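Long-range contacts in 2-oxoglutarate dehydrogenase E3 component (Thermus thermophilus, PDB 2YQU), which probably catalyses the NAD(+)-dependent reoxidation of dihydrolipoyl groups carried on protein lysines, using one bound FAD per subunit: residues G179-H187 / F218-R226; I225-A233 / V243-L251. All coordinates share one frame; numbering follows the deposited sequence.

Contact 1 (G179-H187 / F218-R226)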
ATOM      1  N   GLY A 179     -13.330  -0.258 -19.341  1.00 16.77           N
ATOM      2  CA  GLY A 179     -13.954  -1.462 -19.871  1.00 16.71           C
ATOM      3  C   GLY A 179     -13.333  -2.725 -19.322  1.00 16.89           C
ATOM      4  O   GLY A 179     -14.027  -3.702 -19.080  1.00 16.81           O
ATOM      5  N   LEU A 180     -12.023  -2.690 -19.113  1.00 16.86           N
ATOM      6  CA  LEU A 180     -11.289  -3.830 -18.582  1.00 17.09           C
ATOM      7  C   LEU A 180     -11.701  -4.099 -17.140  1.00 16.35           C
ATOM      8  O   LEU A 180     -11.963  -5.240 -16.760  1.00 15.29           O
ATOM      9  CB  LEU A 180      -9.790  -3.553 -18.666  1.00 17.81           C
ATOM     10  CG  LEU A 180      -8.836  -4.731 -18.536  1.00 20.49           C
ATOM     11  CD1 LEU A 180      -9.197  -5.875 -19.491  1.00 21.33           C
ATOM     12  CD2 LEU A 180      -7.417  -4.230 -18.783  1.00 23.14           C
ATOM     13  N   GLU A 181     -11.755  -3.042 -16.338  1.00 15.63           N
ATOM     14  CA  GLU A 181     -12.238  -3.150 -14.963  1.00 15.48           C
ATOM     15  C   GLU A 181     -13.632  -3.759 -14.886  1.00 15.12           C
ATOM     16  O   GLU A 181     -13.864  -4.679 -14.108  1.00 14.70           O
ATOM     17  CB  GLU A 181     -12.243  -1.786 -14.283  1.00 15.68           C
ATOM     18  CG  GLU A 181     -10.861  -1.319 -13.853  1.00 15.58           C
ATOM     19  CD  GLU A 181     -10.875  -0.001 -13.101  1.00 15.55           C
ATOM     20  OE1 GLU A 181      -9.833   0.350 -12.508  1.00 16.24           O
ATOM     21  OE2 GLU A 181     -11.918   0.688 -13.090  1.00 16.76           O
ATOM     22  N   LEU A 182     -14.563  -3.250 -15.687  1.00 14.98           N
ATOM     23  CA  LEU A 182     -15.936  -3.748 -15.653  1.00 15.09           C
ATOM     24  C   LEU A 182     -16.045  -5.157 -16.252  1.00 15.27           C
ATOM     25  O   LEU A 182     -16.855  -5.970 -15.786  1.00 15.14           O
ATOM     26  CB  LEU A 182     -16.897  -2.749 -16.319  1.00 14.98           C
ATOM     27  CG  LEU A 182     -16.965  -1.387 -15.616  1.00 16.15           C
ATOM     28  CD1 LEU A 182     -17.804  -0.376 -16.409  1.00 16.68           C
ATOM     29  CD2 LEU A 182     -17.492  -1.511 -14.211  1.00 17.94           C
ATOM     30  N   GLY A 183     -15.198  -5.455 -17.235  1.00 15.32           N
ATOM     31  CA  GLY A 183     -15.076  -6.794 -17.788  1.00 15.47           C
ATOM     32  C   GLY A 183     -14.709  -7.777 -16.691  1.00 15.54           C
ATOM     33  O   GLY A 183     -15.340  -8.825 -16.551  1.00 15.28           O
ATOM     34  N   VAL A 184     -13.705  -7.414 -15.894  1.00 15.34           N
ATOM     35  CA  VAL A 184     -13.218  -8.259 -14.803  1.00 15.53           C
ATOM     36  C   VAL A 184     -14.293  -8.448 -13.722  1.00 15.44           C
ATOM     37  O   VAL A 184     -14.462  -9.545 -13.214  1.00 15.52           O
ATOM     38  CB  VAL A 184     -11.912  -7.690 -14.196  1.00 15.39           C
ATOM     39  CG1 VAL A 184     -11.606  -8.301 -12.817  1.00 15.86           C
ATOM     40  CG2 VAL A 184     -10.748  -7.920 -15.146  1.00 16.33           C
ATOM     41  N   VAL A 185     -15.032  -7.388 -13.393  1.00 15.26           N
ATOM     42  CA  VAL A 185     -16.081  -7.474 -12.382  1.00 15.22           C
ATOM     43  C   VAL A 185     -17.038  -8.621 -12.721  1.00 15.27           C
ATOM     44  O   VAL A 185     -17.337  -9.448 -11.874  1.00 14.92           O
ATOM     45  CB  VAL A 185     -16.877  -6.153 -12.280  1.00 15.41           C
ATOM     46  CG1 VAL A 185     -18.213  -6.360 -11.569  1.00 16.12           C
ATOM     47  CG2 VAL A 185     -16.060  -5.090 -11.561  1.00 15.17           C
ATOM     48  N   TRP A 186     -17.505  -8.654 -13.966  1.00 15.74           N
ATOM     49  CA  TRP A 186     -18.533  -9.615 -14.368  1.00 16.04           C
ATOM     50  C   TRP A 186     -17.932 -10.986 -14.661  1.00 16.29           C
ATOM     51  O   TRP A 186     -18.579 -12.014 -14.414  1.00 16.60           O
ATOM     52  CB  TRP A 186     -19.363  -9.049 -15.530  1.00 16.17           C
ATOM     53  CG  TRP A 186     -20.159  -7.862 -15.072  1.00 16.33           C
ATOM     54  CD1 TRP A 186     -19.916  -6.551 -15.365  1.00 16.61           C
ATOM     55  CD2 TRP A 186     -21.264  -7.869 -14.167  1.00 15.61           C
ATOM     56  NE1 TRP A 186     -20.830  -5.747 -14.726  1.00 16.53           N
ATOM     57  CE2 TRP A 186     -21.666  -6.532 -13.980  1.00 16.11           C
ATOM     58  CE3 TRP A 186     -21.973  -8.879 -13.506  1.00 16.22           C
ATOM     59  CZ2 TRP A 186     -22.744  -6.179 -13.162  1.00 16.85           C
ATOM     60  CZ3 TRP A 186     -23.042  -8.528 -12.689  1.00 16.47           C
ATOM     61  CH2 TRP A 186     -23.418  -7.189 -12.526  1.00 17.59           C
ATOM     62  N   HIS A 187     -16.683 -11.010 -15.124  1.00 16.31           N
ATOM     63  CA  HIS A 187     -15.957 -12.264 -15.307  1.00 16.64           C
ATOM     64  C   HIS A 187     -15.826 -13.020 -13.978  1.00 16.36           C
ATOM     65  O   HIS A 187     -16.006 -14.240 -13.920  1.00 15.95           O
ATOM     66  CB  HIS A 187     -14.577 -12.013 -15.903  1.00 16.79           C
ATOM     67  CG  HIS A 187     -13.694 -13.219 -15.875  1.00 18.33           C
ATOM     68  ND1 HIS A 187     -13.932 -14.332 -16.650  1.00 20.52           N
ATOM     69  CD2 HIS A 187     -12.606 -13.507 -15.126  1.00 20.06           C
ATOM     70  CE1 HIS A 187     -13.013 -15.248 -16.394  1.00 20.59           C
ATOM     71  NE2 HIS A 187     -12.196 -14.770 -15.473  1.00 21.20           N
ATOM     72  N   PHE A 218      -4.753 -11.378 -17.806  1.00 19.07           N
ATOM     73  CA  PHE A 218      -6.199 -11.438 -17.975  1.00 19.13           C
ATOM     74  C   PHE A 218      -6.619 -12.622 -18.825  1.00 18.99           C
ATOM     75  O   PHE A 218      -7.679 -13.191 -18.590  1.00 18.25           O
ATOM     76  CB  PHE A 218      -6.737 -10.124 -18.540  1.00 19.15           C
ATOM     77  CG  PHE A 218      -6.589  -8.964 -17.596  1.00 20.21           C
ATOM     78  CD1 PHE A 218      -6.002  -7.774 -18.020  1.00 22.60           C
ATOM     79  CD2 PHE A 218      -7.036  -9.059 -16.280  1.00 21.91           C
ATOM     80  CE1 PHE A 218      -5.870  -6.691 -17.145  1.00 23.12           C
ATOM     81  CE2 PHE A 218      -6.902  -7.985 -15.402  1.00 22.54           C
ATOM     82  CZ  PHE A 218      -6.319  -6.801 -15.842  1.00 23.36           C
ATOM     83  N   LYS A 219      -5.774 -13.006 -19.782  1.00 19.56           N
ATOM     84  CA  LYS A 219      -5.995 -14.228 -20.568  1.00 20.29           C
ATOM     85  C   LYS A 219      -5.901 -15.459 -19.674  1.00 20.49           C
ATOM     86  O   LYS A 219      -6.731 -16.368 -19.772  1.00 20.47           O
ATOM     87  CB  LYS A 219      -4.992 -14.339 -21.717  1.00 20.19           C
ATOM     88  CG  LYS A 219      -5.377 -13.524 -22.941  1.00 21.94           C
ATOM     89  CD  LYS A 219      -4.312 -13.626 -24.011  1.00 23.70           C
ATOM     90  CE  LYS A 219      -4.585 -12.665 -25.148  1.00 24.44           C
ATOM     91  NZ  LYS A 219      -3.486 -12.688 -26.142  1.00 25.82           N
ATOM     92  N   LYS A 220      -4.900 -15.490 -18.799  1.00 21.00           N
ATOM     93  CA  LYS A 220      -4.758 -16.605 -17.861  1.00 21.78           C
ATOM     94  C   LYS A 220      -5.970 -16.711 -16.941  1.00 21.31           C
ATOM     95  O   LYS A 220      -6.422 -17.821 -16.638  1.00 21.33           O
ATOM     96  CB  LYS A 220      -3.481 -16.481 -17.034  1.00 22.28           C
ATOM     97  CG  LYS A 220      -3.089 -17.780 -16.348  1.00 24.32           C
ATOM     98  CD  LYS A 220      -2.037 -17.559 -15.279  1.00 27.09           C
ATOM     99  CE  LYS A 220      -1.710 -18.863 -14.539  1.00 28.10           C
ATOM    100  NZ  LYS A 220      -0.775 -19.735 -15.318  1.00 30.48           N
ATOM    101  N   GLN A 221      -6.509 -15.567 -16.527  1.00 20.72           N
ATOM    102  CA  GLN A 221      -7.670 -15.527 -15.636  1.00 21.10           C
ATOM    103  C   GLN A 221      -8.944 -16.008 -16.327  1.00 20.58           C
ATOM    104  O   GLN A 221      -9.897 -16.415 -15.662  1.00 21.29           O
ATOM    105  CB  GLN A 221      -7.859 -14.117 -15.060  1.00 20.85           C
ATOM    106  CG  GLN A 221      -6.791 -13.764 -14.026  1.00 22.44           C
ATOM    107  CD  GLN A 221      -6.889 -12.357 -13.451  1.00 23.54           C
ATOM    108  OE1 GLN A 221      -5.988 -11.932 -12.716  1.00 24.97           O
ATOM    109  NE2 GLN A 221      -7.966 -11.644 -13.760  1.00 24.09           N
ATOM    110  N   GLY A 222      -8.958 -15.949 -17.656  1.00 20.14           N
ATOM    111  CA  GLY A 222     -10.041 -16.504 -18.451  1.00 19.52           C
ATOM    112  C   GLY A 222     -10.830 -15.514 -19.297  1.00 18.91           C
ATOM    113  O   GLY A 222     -11.838 -15.887 -19.876  1.00 18.54           O
ATOM    114  N   LEU A 223     -10.393 -14.261 -19.372  1.00 18.50           N
ATOM    115  CA  LEU A 223     -10.985 -13.318 -20.320  1.00 18.14           C
ATOM    116  C   LEU A 223     -10.427 -13.624 -21.694  1.00 18.33           C
ATOM    117  O   LEU A 223      -9.280 -14.060 -21.831  1.00 18.27           O
ATOM    118  CB  LEU A 223     -10.644 -11.867 -19.957  1.00 18.45           C
ATOM    119  CG  LEU A 223     -11.399 -11.240 -18.783  1.00 18.72           C
ATOM    120  CD1 LEU A 223     -10.850 -11.742 -17.449  1.00 19.57           C
ATOM    121  CD2 LEU A 223     -11.307  -9.726 -18.861  1.00 19.07           C
ATOM    122  N   THR A 224     -11.241 -13.411 -22.716  1.00 18.38           N
ATOM    123  CA  THR A 224     -10.758 -13.436 -24.087  1.00 18.91           C
ATOM    124  C   THR A 224     -10.395 -12.001 -24.437  1.00 18.78           C
ATOM    125  O   THR A 224     -11.222 -11.113 -24.269  1.00 19.21           O
ATOM    126  CB  THR A 224     -11.844 -13.972 -25.016  1.00 18.89           C
ATOM    127  OG1 THR A 224     -12.075 -15.356 -24.725  1.00 19.22           O
ATOM    128  CG2 THR A 224     -11.394 -13.948 -26.473  1.00 19.56           C
ATOM    129  N   ILE A 225      -9.154 -11.775 -24.855  1.00 19.05           N
ATOM    130  CA  ILE A 225      -8.679 -10.452 -25.268  1.00 19.28           C
ATOM    131  C   ILE A 225      -8.253 -10.504 -26.737  1.00 19.65           C
ATOM    132  O   ILE A 225      -7.379 -11.282 -27.110  1.00 19.04           O
ATOM    133  CB  ILE A 225      -7.465  -9.996 -24.413  1.00 19.70           C
ATOM    134  CG1 ILE A 225      -7.736 -10.139 -22.906  1.00 20.36           C
ATOM    135  CG2 ILE A 225      -7.075  -8.562 -24.750  1.00 19.90           C
ATOM    136  CD1 ILE A 225      -8.852  -9.283 -22.391  1.00 21.98           C
ATOM    137  N   ARG A 226      -8.859  -9.659 -27.564  1.00 19.63           N
ATOM    138  CA  ARG A 226      -8.554  -9.626 -28.985  1.00 20.13           C
ATOM    139  C   ARG A 226      -8.218  -8.211 -29.407  1.00 20.01           C
ATOM    140  O   ARG A 226      -9.101  -7.365 -29.524  1.00 20.33           O
ATOM    141  CB  ARG A 226      -9.729 -10.141 -29.801  1.00 20.21           C
ATOM    142  CG  ARG A 226     -10.099 -11.574 -29.484  1.00 21.40           C
ATOM    143  CD  ARG A 226     -11.328 -12.028 -30.210  1.00 22.38           C
ATOM    144  NE  ARG A 226     -11.102 -12.008 -31.649  1.00 23.62           N
ATOM    145  CZ  ARG A 226     -12.042 -12.204 -32.564  1.00 24.29           C
ATOM    146  NH1 ARG A 226     -13.299 -12.439 -32.210  1.00 24.95           N
ATOM    147  NH2 ARG A 226     -11.713 -12.171 -33.847  1.00 24.12           N
TER
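The NAD(+)-binding Rossmann domain provides this contact: helix 177-188, which follows the glycine-rich turn, packs against the end of helix 208-221 and the chain after it, L223 and I225. L180 and F218 approach from opposite directions, with CD1 of L180 over one face of the ring and its CD2 3.3 Å from F218 CE1, a tight fit in the buried interior. L180 reaches that far because its CG lies anti to the backbone N (chi1 -163°). One turn on, V184 brings CG2 to 3.9 Å from F218 CE2, at about a right angle to the aromatic side chain. G183 is the small residue of this surface: L223 CD2 comes within 4.5 Å of its carbonyl carbon, and a CB would be crowded by the oxygen of G179. Helix 208-221 ends in a Schellman motif, L223 N bonding back to F218 O and G222 N weakly to K219 O; the positive phi of G222, 118°, suits glycine. H187 bonds to the carbonyl just before this glycine. Its NE2 donates to Q221 O at 2.8 Å, from above the carbonyl plane and with a bent N-H...O angle of 140°, while ND1 makes a weak bond to A191 O. An alanine here would lose the imidazole, which would probably deprive Q221 O of this donor and open a gap beside L223. The leucine completes the grip through a CH-pi contact: L223 CD1 stands over the imidazole face, 3.7 Å from the H187 ring centroid and offset toward the rim, nearest to H187 CD2.

Contact 2 (I225-A233 / V243-L251)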
ATOM      1  N   ILE A 225      -9.154 -11.775 -24.855  1.00 19.05           N
ATOM      2  CA  ILE A 225      -8.679 -10.452 -25.268  1.00 19.28           C
ATOM      3  C   ILE A 225      -8.253 -10.504 -26.737  1.00 19.65           C
ATOM      4  O   ILE A 225      -7.379 -11.282 -27.110  1.00 19.04           O
ATOM      5  CB  ILE A 225      -7.465  -9.996 -24.413  1.00 19.70           C
ATOM      6  CG1 ILE A 225      -7.736 -10.139 -22.906  1.00 20.36           C
ATOM      7  CG2 ILE A 225      -7.075  -8.562 -24.750  1.00 19.90           C
ATOM      8  CD1 ILE A 225      -8.852  -9.283 -22.391  1.00 21.98           C
ATOM      9  N   ARG A 226      -8.859  -9.659 -27.564  1.00 19.63           N
ATOM     10  CA  ARG A 226      -8.554  -9.626 -28.985  1.00 20.13           C
ATOM     11  C   ARG A 226      -8.218  -8.211 -29.407  1.00 20.01           C
ATOM     12  O   ARG A 226      -9.101  -7.365 -29.524  1.00 20.33           O
ATOM     13  CB  ARG A 226      -9.729 -10.141 -29.801  1.00 20.21           C
ATOM     14  CG  ARG A 226     -10.099 -11.574 -29.484  1.00 21.40           C
ATOM     15  CD  ARG A 226     -11.328 -12.028 -30.210  1.00 22.38           C
ATOM     16  NE  ARG A 226     -11.102 -12.008 -31.649  1.00 23.62           N
ATOM     17  CZ  ARG A 226     -12.042 -12.204 -32.564  1.00 24.29           C
ATOM     18  NH1 ARG A 226     -13.299 -12.439 -32.210  1.00 24.95           N
ATOM     19  NH2 ARG A 226     -11.713 -12.171 -33.847  1.00 24.12           N
ATOM     20  N   THR A 227      -6.937  -7.971 -29.629  1.00 20.02           N
ATOM     21  CA  THR A 227      -6.459  -6.683 -30.110  1.00 20.24           C
ATOM     22  C   THR A 227      -6.352  -6.700 -31.634  1.00 20.44           C
ATOM     23  O   THR A 227      -6.487  -7.756 -32.262  1.00 20.39           O
ATOM     24  CB  THR A 227      -5.101  -6.348 -29.480  1.00 20.29           C
ATOM     25  OG1 THR A 227      -4.142  -7.362 -29.811  1.00 20.31           O
ATOM     26  CG2 THR A 227      -5.188  -6.372 -27.952  1.00 20.38           C
ATOM     27  N   GLY A 228      -6.120  -5.532 -32.230  1.00 20.62           N
ATOM     28  CA  GLY A 228      -6.024  -5.421 -33.678  1.00 20.96           C
ATOM     29  C   GLY A 228      -7.316  -5.741 -34.418  1.00 21.21           C
ATOM     30  O   GLY A 228      -7.280  -6.190 -35.562  1.00 21.95           O
ATOM     31  N   VAL A 229      -8.454  -5.483 -33.773  1.00 21.41           N
ATOM     32  CA  VAL A 229      -9.772  -5.819 -34.304  1.00 21.13           C
ATOM     33  C   VAL A 229     -10.627  -4.552 -34.375  1.00 20.77           C
ATOM     34  O   VAL A 229     -10.814  -3.864 -33.373  1.00 20.48           O
ATOM     35  CB  VAL A 229     -10.465  -6.867 -33.402  1.00 21.29           C
ATOM     36  CG1 VAL A 229     -11.951  -7.003 -33.721  1.00 21.95           C
ATOM     37  CG2 VAL A 229      -9.755  -8.222 -33.524  1.00 21.73           C
ATOM     38  N   ARG A 230     -11.140  -4.257 -35.561  1.00 20.36           N
ATOM     39  CA  ARG A 230     -12.021  -3.111 -35.748  1.00 20.51           C
ATOM     40  C   ARG A 230     -13.492  -3.524 -35.725  1.00 20.33           C
ATOM     41  O   ARG A 230     -13.974  -4.219 -36.619  1.00 19.97           O
ATOM     42  CB  ARG A 230     -11.714  -2.403 -37.066  1.00 20.46           C
ATOM     43  CG  ARG A 230     -12.519  -1.120 -37.243  1.00 21.16           C
ATOM     44  CD  ARG A 230     -11.928  -0.159 -38.251  1.00 21.57           C
ATOM     45  NE  ARG A 230     -12.128  -0.613 -39.621  1.00 21.56           N
ATOM     46  CZ  ARG A 230     -13.230  -0.412 -40.341  1.00 21.53           C
ATOM     47  NH1 ARG A 230     -14.276   0.231 -39.837  1.00 22.48           N
ATOM     48  NH2 ARG A 230     -13.287  -0.858 -41.580  1.00 22.68           N
ATOM     49  N   VAL A 231     -14.208  -3.062 -34.709  1.00 20.33           N
ATOM     50  CA  VAL A 231     -15.650  -3.248 -34.630  1.00 20.34           C
ATOM     51  C   VAL A 231     -16.315  -2.265 -35.595  1.00 20.66           C
ATOM     52  O   VAL A 231     -15.989  -1.076 -35.605  1.00 20.45           O
ATOM     53  CB  VAL A 231     -16.166  -3.012 -33.192  1.00 19.94           C
ATOM     54  CG1 VAL A 231     -17.688  -3.065 -33.147  1.00 20.02           C
ATOM     55  CG2 VAL A 231     -15.555  -4.032 -32.241  1.00 20.19           C
ATOM     56  N   THR A 232     -17.232  -2.777 -36.412  1.00 20.97           N
ATOM     57  CA  THR A 232     -17.903  -1.975 -37.431  1.00 21.10           C
ATOM     58  C   THR A 232     -19.365  -1.703 -37.089  1.00 21.20           C
ATOM     59  O   THR A 232     -19.963  -0.783 -37.651  1.00 21.62           O
ATOM     60  CB  THR A 232     -17.816  -2.664 -38.799  1.00 21.04           C
ATOM     61  OG1 THR A 232     -18.224  -4.032 -38.693  1.00 21.68           O
ATOM     62  CG2 THR A 232     -16.385  -2.730 -39.285  1.00 21.21           C
ATOM     63  N   ALA A 233     -19.947  -2.498 -36.191  1.00 20.89           N
ATOM     64  CA  ALA A 233     -21.313  -2.260 -35.730  1.00 21.04           C
ATOM     65  C   ALA A 233     -21.579  -2.936 -34.391  1.00 21.26           C
ATOM     66  O   ALA A 233     -21.019  -3.984 -34.096  1.00 21.09           O
ATOM     67  CB  ALA A 233     -22.329  -2.761 -36.768  1.00 21.31           C
ATOM     68  N   VAL A 243     -22.207  -7.930 -32.378  1.00 23.19           N
ATOM     69  CA  VAL A 243     -21.055  -7.087 -32.623  1.00 23.12           C
ATOM     70  C   VAL A 243     -20.450  -7.553 -33.936  1.00 23.23           C
ATOM     71  O   VAL A 243     -19.958  -8.670 -34.025  1.00 23.34           O
ATOM     72  CB  VAL A 243     -19.999  -7.229 -31.502  1.00 22.64           C
ATOM     73  CG1 VAL A 243     -18.778  -6.348 -31.798  1.00 22.69           C
ATOM     74  CG2 VAL A 243     -20.607  -6.900 -30.137  1.00 22.51           C
ATOM     75  N   GLU A 244     -20.502  -6.710 -34.958  1.00 23.54           N
ATOM     76  CA  GLU A 244     -19.909  -7.042 -36.246  1.00 23.78           C
ATOM     77  C   GLU A 244     -18.478  -6.522 -36.307  1.00 23.57           C
ATOM     78  O   GLU A 244     -18.191  -5.420 -35.832  1.00 23.25           O
ATOM     79  CB  GLU A 244     -20.752  -6.454 -37.378  1.00 24.24           C
ATOM     80  CG  GLU A 244     -22.180  -6.974 -37.400  1.00 25.55           C
ATOM     81  CD  GLU A 244     -23.081  -6.219 -38.365  1.00 27.04           C
ATOM     82  OE1 GLU A 244     -24.312  -6.301 -38.208  1.00 29.23           O
ATOM     83  OE2 GLU A 244     -22.572  -5.540 -39.276  1.00 28.40           O
ATOM     84  N   LEU A 245     -17.585  -7.329 -36.872  1.00 23.36           N
ATOM     85  CA  LEU A 245     -16.183  -6.966 -37.050  1.00 23.56           C
ATOM     86  C   LEU A 245     -15.869  -6.765 -38.525  1.00 24.16           C
ATOM     87  O   LEU A 245     -16.513  -7.347 -39.387  1.00 23.77           O
ATOM     88  CB  LEU A 245     -15.262  -8.059 -36.501  1.00 23.40           C
ATOM     89  CG  LEU A 245     -15.492  -8.544 -35.071  1.00 22.84           C
ATOM     90  CD1 LEU A 245     -14.467  -9.607 -34.718  1.00 22.00           C
ATOM     91  CD2 LEU A 245     -15.424  -7.384 -34.096  1.00 22.82           C
ATOM     92  N   GLU A 246     -14.855  -5.955 -38.802  1.00 24.94           N
ATOM     93  CA  GLU A 246     -14.354  -5.788 -40.156  1.00 25.77           C
ATOM     94  C   GLU A 246     -13.962  -7.150 -40.722  1.00 26.17           C
ATOM     95  O   GLU A 246     -13.205  -7.891 -40.093  1.00 26.32           O
ATOM     96  CB  GLU A 246     -13.144  -4.852 -40.169  1.00 26.00           C
ATOM     97  CG  GLU A 246     -12.370  -4.889 -41.475  1.00 27.31           C
ATOM     98  CD  GLU A 246     -11.424  -3.723 -41.634  1.00 28.47           C
ATOM     99  OE1 GLU A 246     -11.373  -3.169 -42.745  1.00 30.51           O
ATOM    100  OE2 GLU A 246     -10.729  -3.364 -40.663  1.00 29.39           O
ATOM    101  N   GLY A 247     -14.493  -7.470 -41.901  1.00 26.73           N
ATOM    102  CA  GLY A 247     -14.238  -8.738 -42.562  1.00 27.05           C
ATOM    103  C   GLY A 247     -15.409  -9.711 -42.561  1.00 27.20           C
ATOM    104  O   GLY A 247     -15.367 -10.692 -43.297  1.00 27.98           O
ATOM    105  N   GLY A 248     -16.429  -9.469 -41.734  1.00 27.18           N
ATOM    106  CA  GLY A 248     -17.647 -10.271 -41.740  1.00 26.91           C
ATOM    107  C   GLY A 248     -18.010 -11.020 -40.462  1.00 26.69           C
ATOM    108  O   GLY A 248     -19.153 -11.462 -40.315  1.00 26.69           O
ATOM    109  N   GLU A 249     -17.064 -11.160 -39.535  1.00 26.28           N
ATOM    110  CA  GLU A 249     -17.304 -11.928 -38.309  1.00 25.90           C
ATOM    111  C   GLU A 249     -18.337 -11.241 -37.421  1.00 25.59           C
ATOM    112  O   GLU A 249     -18.311 -10.025 -37.245  1.00 25.18           O
ATOM    113  CB  GLU A 249     -16.005 -12.149 -37.529  1.00 25.83           C
ATOM    114  CG  GLU A 249     -16.159 -13.065 -36.320  1.00 26.02           C
ATOM    115  CD  GLU A 249     -14.879 -13.247 -35.532  1.00 25.65           C
ATOM    116  OE1 GLU A 249     -14.943 -13.814 -34.421  1.00 27.04           O
ATOM    117  OE2 GLU A 249     -13.807 -12.839 -36.014  1.00 25.16           O
ATOM    118  N   VAL A 250     -19.251 -12.035 -36.874  1.00 25.18           N
ATOM    119  CA  VAL A 250     -20.305 -11.538 -36.002  1.00 25.10           C
ATOM    120  C   VAL A 250     -20.233 -12.272 -34.672  1.00 24.78           C
ATOM    121  O   VAL A 250     -20.257 -13.501 -34.632  1.00 24.74           O
ATOM    122  CB  VAL A 250     -21.703 -11.744 -36.625  1.00 25.21           C
ATOM    123  CG1 VAL A 250     -22.792 -11.184 -35.715  1.00 25.63           C
ATOM    124  CG2 VAL A 250     -21.769 -11.113 -38.009  1.00 25.29           C
ATOM    125  N   LEU A 251     -20.115 -11.512 -33.590  1.00 24.44           N
ATOM    126  CA  LEU A 251     -20.163 -12.053 -32.246  1.00 24.28           C
ATOM    127  C   LEU A 251     -21.521 -11.748 -31.647  1.00 23.96           C
ATOM    128  O   LEU A 251     -22.134 -10.731 -31.953  1.00 23.83           O
ATOM    129  CB  LEU A 251     -19.052 -11.452 -31.379  1.00 24.41           C
ATOM    130  CG  LEU A 251     -17.618 -11.800 -31.773  1.00 25.02           C
ATOM    131  CD1 LEU A 251     -16.638 -10.997 -30.930  1.00 26.19           C
ATOM    132  CD2 LEU A 251     -17.347 -13.283 -31.631  1.00 26.40           C
TER
HETATM  133  O   HOH W   1     -11.225  -6.812 -37.654  1.00 39.40           O
HETATM  134  O   HOH W   2     -20.583  -4.067 -39.968  1.00 34.03           O
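The carbonyl oxygen of E244 is gripped by both residues of a classic beta bulge. T232 N donates to E244 O at 2.9 Å, and A233 N adds a weak bond to the same atom. The extra residue shifts the register between the V231-L245 and A233-E244 pairs, and E244 N answers by donating to A233 O. At A233 the side chain is small enough for the carboxylate arm of E244 to lie alongside, OE2 3.8 Å from A233 CB. A water joins OE2 to T232 OG1, whereas OE1 of E244 pairs with R242.

Toward the turn, E246 N reaches R230 O at 2.9 Å, nearly along the C=O axis, and R230 NE and NH2 add weak bonds to E246 OE2 and OE1, part of a salt bridge whose guanidinium and carboxylate planes are turned 80° apart. The L245-G248 type II turn uses glycine at G247 and G248, at whose backbone angles a CB would be jammed against the preceding carbonyl oxygen.

A second, firmer salt bridge runs from strand 224-226 to the residue just before strand 250-253. R226 meets E249 end-on, with planes 27° apart; NH2 points almost straight at OE2 (3.1 Å, 174°) on the syn side, though tilted from the carboxylate plane, while NH1 meets OE1 from above that plane. A bend at chi3 turns the guanidinium toward its partner.

Between these polar links, branched aliphatics fill the inner side: L245 CD2 lies 3.5 Å from V229 CG1, and V231 CG1 touches V243 CG1. V231, seen to bind NAD(+) in this protein, also packs on L196 and V173. The hairpin 231-237/240-245 is thus laid over strands 192-196 and 169-173 of the parallel sheet, while R226 and V229 remain hydrogen-bonded to the chain at and just beyond the end of strand 192-196.

Overall arrangement
Contacts 1 and 2 follow one another along the chain, their centres 17 Å apart on the same side of the chain's centre, and both belong to the NAD(+)-binding domain. Strand 224-226, the outermost of the five-stranded parallel sheet within this chain, serves both: the segments overlap at I225 and R226, the first touching in contact 1 and the second in contact 2. Contact 1 joins helices 177-188 and 208-221 beside that sheet edge; the chain then enters the three-stranded antiparallel sheet of contact 2, whose hairpin packs against the parallel strands. E181, on a segment of contact 1, and V231 in contact 2 are NAD(+)-site residues, consistent with both contacts lying close to the dinucleotide site, unoccupied in this chain.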